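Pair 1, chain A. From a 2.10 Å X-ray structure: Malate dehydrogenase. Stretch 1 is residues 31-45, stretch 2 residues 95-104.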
# COMPACT_ATOMS: atom_id res chain seq x y z
N GLY A 31 21.97 30.53 2.39
CA GLY A 31 21.09 31.03 3.43
C GLY A 31 20.28 30.01 4.21
O GLY A 31 19.47 30.39 5.06
N VAL A 32 20.48 28.73 3.93
CA VAL A 32 19.74 27.69 4.64
C VAL A 32 20.34 27.51 6.03
O VAL A 32 21.55 27.31 6.17
CB VAL A 32 19.83 26.33 3.90
CG1 VAL A 32 19.09 25.25 4.70
CG2 VAL A 32 19.23 26.45 2.51
N PRO A 33 19.51 27.62 7.09
CA PRO A 33 20.02 27.46 8.46
C PRO A 33 20.81 26.16 8.53
O PRO A 33 20.41 25.14 7.97
CB PRO A 33 18.75 27.42 9.29
CG PRO A 33 17.85 28.38 8.53
CD PRO A 33 18.08 27.97 7.09
N GLU A 34 21.94 26.20 9.23
CA GLU A 34 22.82 25.05 9.35
C GLU A 34 22.15 23.74 9.74
O GLU A 34 22.46 22.69 9.18
CB GLU A 34 23.95 25.35 10.34
CG GLU A 34 24.87 24.17 10.59
CD GLU A 34 26.10 24.55 11.38
OE1 GLU A 34 25.95 25.18 12.46
OE2 GLU A 34 27.22 24.22 10.93
N GLU A 35 21.24 23.78 10.71
CA GLU A 35 20.57 22.56 11.13
C GLU A 35 19.66 22.00 10.04
O GLU A 35 19.54 20.79 9.89
CB GLU A 35 19.77 22.80 12.42
CG GLU A 35 20.66 23.08 13.63
CD GLU A 35 21.78 22.06 13.79
OE1 GLU A 35 21.49 20.85 13.91
OE2 GLU A 35 22.96 22.48 13.79
N ASP A 36 19.03 22.89 9.28
CA ASP A 36 18.16 22.45 8.20
C ASP A 36 19.01 21.89 7.07
O ASP A 36 18.63 20.94 6.41
CB ASP A 36 17.29 23.60 7.70
CG ASP A 36 16.24 24.03 8.72
OD1 ASP A 36 16.00 23.26 9.68
OD2 ASP A 36 15.65 25.12 8.57
N ALA A 37 20.18 22.49 6.86
CA ALA A 37 21.10 22.04 5.81
C ALA A 37 21.58 20.63 6.13
O ALA A 37 21.74 19.80 5.24
CB ALA A 37 22.30 22.98 5.72
N LYS A 38 21.82 20.36 7.41
CA LYS A 38 22.26 19.04 7.85
C LYS A 38 21.18 17.98 7.63
O LYS A 38 21.48 16.83 7.33
CB LYS A 38 22.68 19.09 9.32
CG LYS A 38 23.92 19.94 9.57
CD LYS A 38 24.36 19.90 11.03
CE LYS A 38 25.64 20.72 11.22
NZ LYS A 38 26.13 20.66 12.63
N ILE A 39 19.92 18.37 7.77
CA ILE A 39 18.81 17.43 7.56
C ILE A 39 18.74 17.08 6.07
O ILE A 39 18.60 15.91 5.71
CB ILE A 39 17.46 18.04 8.00
CG1 ILE A 39 17.43 18.18 9.53
CG2 ILE A 39 16.31 17.16 7.53
CD1 ILE A 39 16.25 18.98 10.05
N VAL A 40 18.84 18.08 5.21
CA VAL A 40 18.80 17.83 3.77
C VAL A 40 19.97 16.93 3.36
O VAL A 40 19.78 15.95 2.64
CB VAL A 40 18.87 19.16 2.97
CG1 VAL A 40 18.83 18.87 1.47
CG2 VAL A 40 17.69 20.06 3.36
N ALA A 41 21.16 17.27 3.82
CA ALA A 41 22.36 16.50 3.49
C ALA A 41 22.21 15.05 3.95
O ALA A 41 22.53 14.12 3.22
CB ALA A 41 23.58 17.14 4.14
N ASP A 42 21.73 14.87 5.18
CA ASP A 42 21.52 13.54 5.74
C ASP A 42 20.61 12.72 4.83
O ASP A 42 20.88 11.56 4.53
CB ASP A 42 20.90 13.65 7.13
CG ASP A 42 20.84 12.32 7.86
OD1 ASP A 42 20.14 12.24 8.90
OD2 ASP A 42 21.50 11.36 7.41
N ASN A 43 19.52 13.35 4.37
CA ASN A 43 18.56 12.68 3.50
C ASN A 43 19.14 12.34 2.12
O ASN A 43 18.97 11.23 1.62
CB ASN A 43 17.31 13.56 3.35
CG ASN A 43 16.38 13.10 2.25
OD1 ASN A 43 16.62 13.38 1.08
ND2 ASN A 43 15.32 12.38 2.63
N LEU A 44 19.84 13.30 1.51
CA LEU A 44 20.42 13.07 0.19
C LEU A 44 21.58 12.07 0.25
O LEU A 44 21.73 11.25 -0.64
CB LEU A 44 20.91 14.39 -0.42
CG LEU A 44 19.83 15.43 -0.76
CD1 LEU A 44 20.48 16.65 -1.42
CD2 LEU A 44 18.80 14.82 -1.69
N VAL A 45 22.39 12.15 1.31
CA VAL A 45 23.52 11.24 1.45
C VAL A 45 23.04 9.82 1.71
O VAL A 45 23.63 8.86 1.21
CB VAL A 45 24.46 11.70 2.60
CG1 VAL A 45 25.55 10.65 2.84
CG2 VAL A 45 25.10 13.03 2.24
N GLY A 95 8.66 25.22 2.57
CA GLY A 95 10.01 24.94 3.00
C GLY A 95 10.58 23.74 2.28
O GLY A 95 9.89 23.09 1.49
N LEU A 96 11.85 23.45 2.52
CA LEU A 96 12.49 22.28 1.91
C LEU A 96 11.68 21.07 2.38
O LEU A 96 11.25 21.02 3.52
CB LEU A 96 13.93 22.17 2.40
CG LEU A 96 14.87 23.24 1.85
CD1 LEU A 96 16.05 23.45 2.79
CD2 LEU A 96 15.32 22.81 0.45
N GLY A 97 11.47 20.11 1.48
CA GLY A 97 10.71 18.93 1.84
C GLY A 97 11.30 18.15 3.00
O GLY A 97 10.57 17.65 3.85
N GLN A 98 12.63 18.06 3.02
CA GLN A 98 13.34 17.35 4.09
C GLN A 98 13.06 17.98 5.46
O GLN A 98 12.90 17.26 6.45
CB GLN A 98 14.85 17.38 3.82
CG GLN A 98 15.32 16.56 2.61
CD GLN A 98 15.05 17.23 1.28
OE1 GLN A 98 14.65 18.39 1.22
NE2 GLN A 98 15.27 16.50 0.20
N VAL A 99 12.99 19.30 5.51
CA VAL A 99 12.72 20.02 6.76
C VAL A 99 11.27 19.80 7.18
O VAL A 99 10.99 19.46 8.33
CB VAL A 99 13.00 21.54 6.62
CG1 VAL A 99 12.56 22.28 7.88
CG2 VAL A 99 14.48 21.77 6.37
N VAL A 100 10.35 19.98 6.24
CA VAL A 100 8.93 19.78 6.52
C VAL A 100 8.68 18.33 6.95
O VAL A 100 7.99 18.07 7.93
CB VAL A 100 8.06 20.11 5.27
CG1 VAL A 100 6.59 19.77 5.54
CG2 VAL A 100 8.20 21.60 4.92
N GLY A 101 9.26 17.38 6.21
CA GLY A 101 9.09 15.97 6.52
C GLY A 101 9.73 15.56 7.84
O GLY A 101 9.19 14.73 8.57
N TYR A 102 10.89 16.13 8.14
CA TYR A 102 11.60 15.83 9.38
C TYR A 102 10.78 16.27 10.59
O TYR A 102 10.60 15.51 11.54
CB TYR A 102 12.95 16.56 9.42
CG TYR A 102 13.78 16.27 10.65
CD1 TYR A 102 14.58 15.13 10.72
CD2 TYR A 102 13.76 17.13 11.75
CE1 TYR A 102 15.35 14.86 11.85
CE2 TYR A 102 14.52 16.86 12.89
CZ TYR A 102 15.32 15.72 12.93
OH TYR A 102 16.10 15.46 14.03
N ARG A 103 10.28 17.50 10.56
CA ARG A 103 9.47 18.04 11.66
C ARG A 103 8.13 17.33 11.77
O ARG A 103 7.62 17.10 12.87
CB ARG A 103 9.25 19.55 11.49
CG ARG A 103 10.53 20.37 11.48
CD ARG A 103 11.28 20.24 12.79
NE ARG A 103 12.66 20.72 12.67
CZ ARG A 103 13.58 20.62 13.63
NH1 ARG A 103 13.26 20.08 14.80
NH2 ARG A 103 14.81 21.07 13.42
N SER A 104 7.55 16.99 10.62
CA SER A 104 6.26 16.30 10.61
C SER A 104 6.40 14.90 11.20
O SER A 104 5.56 14.46 11.98
CB SER A 104 5.73 16.19 9.18
OG SER A 104 5.34 17.45 8.68

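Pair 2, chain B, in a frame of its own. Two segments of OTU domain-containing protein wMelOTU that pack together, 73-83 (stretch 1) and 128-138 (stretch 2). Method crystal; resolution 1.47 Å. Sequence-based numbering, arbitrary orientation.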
# COMPACT_ATOMS: atom_id res chain seq x y z
N GLU B 73 -8.80 8.04 -4.09
CA GLU B 73 -8.46 9.09 -5.06
C GLU B 73 -7.39 10.01 -4.51
O GLU B 73 -6.49 10.44 -5.24
CB GLU B 73 -9.71 9.88 -5.48
CG GLU B 73 -9.39 11.00 -6.43
CD GLU B 73 -10.62 11.80 -6.82
OE1 GLU B 73 -10.56 12.48 -7.87
OE2 GLU B 73 -11.63 11.76 -6.07
N LYS B 74 -7.49 10.38 -3.22
CA LYS B 74 -6.48 11.25 -2.64
C LYS B 74 -5.12 10.56 -2.63
O LYS B 74 -4.11 11.22 -2.88
CB LYS B 74 -6.91 11.63 -1.21
CG LYS B 74 -5.85 12.45 -0.41
CD LYS B 74 -5.49 13.76 -1.03
CE LYS B 74 -4.76 14.65 0.01
NZ LYS B 74 -4.38 15.95 -0.63
N LEU B 75 -5.08 9.24 -2.39
CA LEU B 75 -3.80 8.52 -2.41
C LEU B 75 -3.19 8.54 -3.81
O LEU B 75 -1.97 8.75 -3.95
CB LEU B 75 -3.95 7.08 -1.91
CG LEU B 75 -4.38 7.04 -0.44
CD1 LEU B 75 -4.70 5.59 -0.13
CD2 LEU B 75 -3.24 7.52 0.49
N ARG B 76 -4.01 8.39 -4.86
CA ARG B 76 -3.48 8.55 -6.23
C ARG B 76 -2.98 9.97 -6.43
O ARG B 76 -1.91 10.18 -7.01
CB ARG B 76 -4.56 8.23 -7.28
CG ARG B 76 -4.91 6.74 -7.36
CD ARG B 76 -6.00 6.54 -8.41
NE ARG B 76 -6.32 5.11 -8.62
CZ ARG B 76 -5.60 4.29 -9.39
NH1 ARG B 76 -4.49 4.71 -10.04
NH2 ARG B 76 -6.00 3.02 -9.51
N ASN B 77 -3.71 10.98 -5.92
CA ASN B 77 -3.25 12.36 -6.07
C ASN B 77 -1.92 12.61 -5.34
O ASN B 77 -1.09 13.40 -5.82
CB ASN B 77 -4.30 13.31 -5.54
CG ASN B 77 -4.03 14.71 -5.99
OD1 ASN B 77 -4.14 15.01 -7.21
ND2 ASN B 77 -3.68 15.59 -5.04
N ASP B 78 -1.70 11.94 -4.21
CA ASP B 78 -0.42 12.06 -3.49
C ASP B 78 0.72 11.54 -4.37
O ASP B 78 1.83 12.09 -4.37
CB ASP B 78 -0.44 11.19 -2.23
CG ASP B 78 -1.41 11.70 -1.11
OD1 ASP B 78 -1.72 12.92 -1.06
OD2 ASP B 78 -1.81 10.81 -0.32
N CYS B 79 0.42 10.54 -5.19
CA CYS B 79 1.46 10.00 -6.06
C CYS B 79 1.69 10.92 -7.24
O CYS B 79 2.84 11.16 -7.65
CB CYS B 79 1.05 8.59 -6.53
SG CYS B 79 1.04 7.40 -5.12
N ARG B 80 0.61 11.50 -7.79
CA ARG B 80 0.76 12.52 -8.81
C ARG B 80 1.62 13.67 -8.31
O ARG B 80 2.50 14.16 -9.01
CB ARG B 80 -0.62 13.06 -9.22
CG ARG B 80 -0.56 14.21 -10.16
CD ARG B 80 -1.97 14.67 -10.49
NE ARG B 80 -1.97 15.94 -11.18
CZ ARG B 80 -2.15 16.06 -12.50
NH1 ARG B 80 -2.35 14.96 -13.25
NH2 ARG B 80 -2.13 17.26 -13.08
N GLU B 81 1.31 14.15 -7.10
CA GLU B 81 2.06 15.28 -6.57
C GLU B 81 3.53 14.92 -6.36
O GLU B 81 4.41 15.72 -6.66
CB GLU B 81 1.42 15.70 -5.24
CG GLU B 81 0.07 16.37 -5.47
CD GLU B 81 -0.53 16.96 -4.20
OE1 GLU B 81 -0.12 16.57 -3.08
OE2 GLU B 81 -1.44 17.80 -4.35
N PHE B 82 3.79 13.72 -5.83
CA PHE B 82 5.17 13.28 -5.70
C PHE B 82 5.92 13.38 -7.03
O PHE B 82 7.05 13.89 -7.09
CB PHE B 82 5.18 11.85 -5.14
CG PHE B 82 6.56 11.30 -4.92
CD1 PHE B 82 7.12 11.32 -3.66
CD2 PHE B 82 7.27 10.72 -5.99
CE1 PHE B 82 8.41 10.80 -3.43
CE2 PHE B 82 8.52 10.17 -5.78
CZ PHE B 82 9.12 10.21 -4.50
N ALA B 83 5.29 12.91 -8.11
CA ALA B 83 5.93 12.94 -9.42
C ALA B 83 6.11 14.35 -9.97
O ALA B 83 7.06 14.60 -10.72
CB ALA B 83 5.12 12.12 -10.42
N VAL B 128 6.35 1.21 -5.92
CA VAL B 128 6.43 2.59 -6.40
C VAL B 128 5.44 3.44 -5.60
O VAL B 128 5.84 4.28 -4.76
CB VAL B 128 6.17 2.71 -7.91
CG1 VAL B 128 6.33 4.18 -8.32
CG2 VAL B 128 7.18 1.82 -8.70
N GLU B 129 4.15 3.25 -5.84
CA GLU B 129 3.17 4.02 -5.08
C GLU B 129 3.25 3.70 -3.61
O GLU B 129 3.06 4.60 -2.78
CB GLU B 129 1.78 3.73 -5.62
CG GLU B 129 1.56 4.35 -7.04
CD GLU B 129 2.26 3.61 -8.14
OE1 GLU B 129 2.19 2.37 -8.16
OE2 GLU B 129 2.88 4.30 -8.97
N GLY B 130 3.52 2.44 -3.24
CA GLY B 130 3.64 2.15 -1.79
C GLY B 130 4.77 2.92 -1.14
O GLY B 130 4.61 3.50 -0.05
N ARG B 131 5.91 3.03 -1.80
CA ARG B 131 7.04 3.78 -1.26
C ARG B 131 6.71 5.27 -1.13
O ARG B 131 7.04 5.91 -0.11
CB ARG B 131 8.27 3.55 -2.16
CG ARG B 131 9.48 4.32 -1.67
CD ARG B 131 10.76 3.81 -2.41
NE ARG B 131 11.91 4.57 -1.96
CZ ARG B 131 13.16 4.36 -2.40
NH1 ARG B 131 13.37 3.40 -3.28
NH2 ARG B 131 14.15 5.10 -1.95
N ILE B 132 6.01 5.82 -2.12
CA ILE B 132 5.59 7.23 -2.06
C ILE B 132 4.66 7.45 -0.87
O ILE B 132 4.80 8.43 -0.13
CB ILE B 132 4.89 7.65 -3.37
CG1 ILE B 132 5.88 7.66 -4.54
CG2 ILE B 132 4.17 9.03 -3.15
CD1 ILE B 132 5.17 7.71 -5.93
N LEU B 133 3.68 6.55 -0.68
CA LEU B 133 2.71 6.78 0.39
C LEU B 133 3.33 6.52 1.76
O LEU B 133 2.92 7.15 2.76
CB LEU B 133 1.49 5.88 0.18
CG LEU B 133 0.78 6.14 -1.16
CD1 LEU B 133 -0.33 5.11 -1.35
CD2 LEU B 133 0.24 7.61 -1.16
N CYS B 134 4.30 5.61 1.87
CA CYS B 134 4.98 5.39 3.14
C CYS B 134 5.71 6.66 3.54
O CYS B 134 5.70 7.08 4.72
CB CYS B 134 6.01 4.25 2.96
SG CYS B 134 5.20 2.65 3.07
N GLU B 135 6.34 7.32 2.57
CA GLU B 135 7.03 8.58 2.83
C GLU B 135 6.05 9.67 3.29
O GLU B 135 6.33 10.41 4.26
CB GLU B 135 7.79 9.01 1.57
CG GLU B 135 8.11 10.50 1.49
CD GLU B 135 9.32 10.86 2.24
OE1 GLU B 135 9.47 12.06 2.59
OE2 GLU B 135 10.12 9.94 2.48
N LYS B 136 4.91 9.80 2.63
CA LYS B 136 3.97 10.86 3.00
C LYS B 136 3.35 10.61 4.38
O LYS B 136 3.28 11.53 5.20
CB LYS B 136 2.85 11.01 1.97
CG LYS B 136 1.85 12.09 2.47
CD LYS B 136 1.06 12.69 1.32
CE LYS B 136 0.22 13.86 1.87
NZ LYS B 136 -0.52 14.52 0.77
N TYR B 137 2.91 9.39 4.65
CA TYR B 137 2.13 9.10 5.86
C TYR B 137 2.99 8.57 6.99
O TYR B 137 2.46 8.32 8.09
CB TYR B 137 0.94 8.18 5.55
CG TYR B 137 -0.01 8.90 4.61
CD1 TYR B 137 -0.88 9.85 5.12
CD2 TYR B 137 0.01 8.69 3.22
CE1 TYR B 137 -1.71 10.56 4.31
CE2 TYR B 137 -0.81 9.42 2.40
CZ TYR B 137 -1.68 10.34 2.94
OH TYR B 137 -2.50 11.10 2.14
N LYS B 138 4.31 8.45 6.77
CA LYS B 138 5.24 8.07 7.84
C LYS B 138 4.87 6.70 8.40
O LYS B 138 4.80 6.48 9.61
CB LYS B 138 5.34 9.17 8.94
CG LYS B 138 5.59 10.55 8.33
CD LYS B 138 6.60 11.37 9.13
CE LYS B 138 6.48 12.83 8.71
NZ LYS B 138 7.41 13.19 7.60
O HOH W 1 -2.45 15.93 1.96
O HOH W 2 -1.22 17.15 -0.51
O HOH W 3 1.42 15.14 -1.30

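In both pairs two helices cross almost at right angles, at 94° in pair 1 and 92° in pair 2, and fourteen central residues superpose with an RMSD of 0.6 Å. The helix axes come within 8.7 Å in pair 1 and 9.6 Å in pair 2, and the buried areas are similar, 493 and 514 Å². Perpendicular helices diverge quickly from their crossing point, so a handful of inward-facing positions carries each contact.

At the centre of the first helix, I39(A) matches D78(B), and both CA-to-CB bonds point toward the partner helix. I39(A) is a branched, apolar residue that spreads over its neighbours: its CG2 lies 3.6 Å from the backbone O of Q98(A), and its CD1 sits over one face of the Y102(A) ring, 3.9 Å from the ring centroid, a CH-pi contact. D78(B) answers with charge. Its OD1 accepts a hydrogen bond from NZ of K136(B) at 2.7 Å, within a salt bridge, and its OD2 accepts one from OH of Y137(B) at 2.6 Å. A buried carboxylate is costly unless its oxygens are paired, and here each has a donor from the other helix.

The residues they meet on the second helix differ too. Y102(A) matches K136(B): the aromatic ring offers a face to a methyl group, whereas the long lysine reaches the aspartate with its amine. R103(A) matches Y137(B). The guanidinium of R103(A) makes no salt bridge across the contact: its NH2 lies 4.5 Å from OD1 of D36(A), and 4.2 Å from CD1 of I39(A). The tyrosine combines its hydroxyl bond with an apolar contact, CE2 lying 3.6 Å from CD2 of L75(B).

D36(A) and L75(B) coincide. Although one is acidic, both use carbon against the matched pair V99(A) and L133(B): CB of D36(A) is 3.6 Å from CG2 of V99(A), and CD2 of L75(B) is 3.9 Å from CD2 of L133(B). The longer leucines can meet tip to tip across the wider axis separation.

Another matched set is V40(A) with C79(B) on one helix and Q98(A) with I132(B) on the other. The CA-to-CB bond of V40(A) points sideways, and Q98(A) packs close to the backbone there, CA of V40(A) lying 3.9 Å from CG of Q98(A); the glutamine side chain sits as a knob among I39(A), V40(A), N43(A) and L44(A). In pair 2 the small, polarizable C79(B) places SG 4.0 Å from CG2 of I132(B) and 4.0 Å from CD2 of L133(B). L96(A) matches G130(B); its CD1 lies 3.8 Å from CG2 of V40(A), an apolar contact that pair 2 lacks at this position because glycine has no side chain.

Finally, N43(A) matches F82(B), and both point toward the partner. OD1 of N43(A) lies 3.5 Å from NE2 of Q98(A), a polar approach but no hydrogen bond between them; that NE2 is satisfied elsewhere in the structure. F82(B) instead presents a ring face to I132(B), whose CG1 is 3.7 Å from the ring centroid. Each pair thus has one CH-pi contact, but at different positions: pair 1 uses I39(A) and Y102(A), where pair 2 has its salt bridge.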